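PDB 4EVS: putative ABC transporter subunit, substrate-binding component from Rhodopseudomonas palustris, which binds 4-hydroxybenzoate and probably delivers it and related lignin-derived aromatic compounds to an ABC transporter for uptake. Local coordinates for residues A[180-183]-A[184-187]. Numbering follows the deposited sequence.
Sequences TTDF and GPIM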
loop_
_atom_site.group_PDB
_atom_site.type_symbol
_atom_site.label_atom_id
_atom_site.label_comp_id
_atom_site.label_asym_id
_atom_site.label_seq_id
_atom_site.Cartn_x
_atom_site.Cartn_y
_atom_site.Cartn_z
ATOM N N THR A 180 3.534 -19.721 -3.824
ATOM C CA THR A 180 2.330 -20.501 -3.472
ATOM C C THR A 180 1.108 -20.099 -4.318
ATOM O O THR A 180 0.691 -18.939 -4.321
ATOM C CB THR A 180 1.953 -20.333 -1.986
ATOM O OG1 THR A 180 3.065 -20.687 -1.158
ATOM C CG2 THR A 180 0.751 -21.208 -1.611
ATOM N N THR A 181 0.532 -21.073 -5.006
ATOM C CA THR A 181 -0.693 -20.896 -5.771
ATOM C C THR A 181 -1.796 -21.839 -5.277
ATOM O O THR A 181 -2.987 -21.541 -5.458
ATOM C CB THR A 181 -0.447 -21.148 -7.271
ATOM O OG1 THR A 181 -0.105 -22.513 -7.448
ATOM C CG2 THR A 181 0.650 -20.230 -7.806
ATOM N N ASP A 182 -1.439 -22.961 -4.649
ATOM C CA ASP A 182 -2.416 -23.888 -4.120
ATOM C C ASP A 182 -2.634 -23.627 -2.640
ATOM O O ASP A 182 -1.784 -23.980 -1.812
ATOM C CB ASP A 182 -1.911 -25.338 -4.320
ATOM C CG ASP A 182 -2.851 -26.386 -3.787
ATOM O OD1 ASP A 182 -3.954 -26.017 -3.330
ATOM O OD2 ASP A 182 -2.470 -27.595 -3.841
ATOM N N PHE A 183 -3.769 -23.004 -2.313
ATOM C CA PHE A 183 -4.033 -22.616 -0.907
ATOM C C PHE A 183 -4.857 -23.645 -0.148
ATOM O O PHE A 183 -5.121 -23.468 1.025
ATOM C CB PHE A 183 -4.676 -21.221 -0.841
ATOM C CG PHE A 183 -3.767 -20.137 -1.345
ATOM C CD1 PHE A 183 -2.740 -19.670 -0.555
ATOM C CD2 PHE A 183 -3.900 -19.612 -2.626
ATOM C CE1 PHE A 183 -1.879 -18.679 -1.029
ATOM C CE2 PHE A 183 -3.019 -18.625 -3.080
ATOM C CZ PHE A 183 -2.041 -18.157 -2.275
ATOM N N GLY A 184 -5.218 -24.728 -0.826
ATOM C CA GLY A 184 -5.943 -25.840 -0.193
ATOM C C GLY A 184 -5.220 -26.374 1.032
ATOM O O GLY A 184 -5.816 -26.459 2.124
ATOM N N PRO A 185 -3.916 -26.676 0.889
ATOM C CA PRO A 185 -3.233 -27.245 2.054
ATOM C C PRO A 185 -3.139 -26.299 3.247
ATOM O O PRO A 185 -3.243 -26.768 4.361
ATOM C CB PRO A 185 -1.859 -27.628 1.504
ATOM C CG PRO A 185 -2.105 -27.878 0.044
ATOM C CD PRO A 185 -3.171 -26.905 -0.364
ATOM N N ILE A 186 -2.975 -24.988 3.026
ATOM C CA ILE A 186 -2.930 -24.079 4.174
ATOM C C ILE A 186 -4.305 -24.038 4.880
ATOM O O ILE A 186 -4.381 -23.948 6.099
ATOM C CB ILE A 186 -2.437 -22.631 3.807
ATOM C CG1 ILE A 186 -2.314 -21.765 5.071
ATOM C CG2 ILE A 186 -3.338 -21.982 2.916
ATOM C CD1 ILE A 186 -1.292 -22.254 6.136
HETATM N N MSE A 187 -5.395 -24.087 4.119
HETATM C CA MSE A 187 -6.718 -24.071 4.747
HETATM C C MSE A 187 -6.935 -25.289 5.621
HETATM O O MSE A 187 -7.513 -25.187 6.686
HETATM C CB MSE A 187 -7.832 -23.959 3.718
HETATM C CG MSE A 187 -7.775 -22.709 2.914
HETATM SE SE MSE A 187 -7.580 -21.020 3.954
HETATM C CE MSE A 187 -6.712 -19.976 2.633
HETATM O O HOH W 1 -1.433 -23.916 0.991
#
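Asp182 caps the start of helix 184-193 by accepting a hydrogen bond from Gly184 N, where the loop after strand 169-176 turns into the next helix of this periplasmic-binding-protein fold. The bond from Gly184 N to Asp182 OD1 is 3.1 Å and rather bent, at 144°, and reaches the oxygen from above the carboxylate plane. An aspartate suits the place: its short side chain, with CG anti to the backbone N (chi1 179°), reaches an early amide of the helix, and its negative charge probably interacts favourably with the helix dipole. A backbone bond and a water bridge tie the turn together. Met187 N donates to Phe183 O at 3.2 Å, and a water accepts from Ile186 N while donating to Asp182 O. Pro185 suits the first turn, where no preceding turn offers its nitrogen a carbonyl; its CD lies 3.2 Å from Asp182 OD1. Ile186 CG2, at the Phe183 ring's edge, comes within 3.0 Å of Phe183 O but 4.1 Å of Phe183 CB. Phe183, buried against Met176, suits an apolar site; it and selenomethionine Met187 both touch Ala214 of helix 206-217. Bent at chi2 (-50°), the Met187 chain brings CE to 4.2 Å from Phe183 CB.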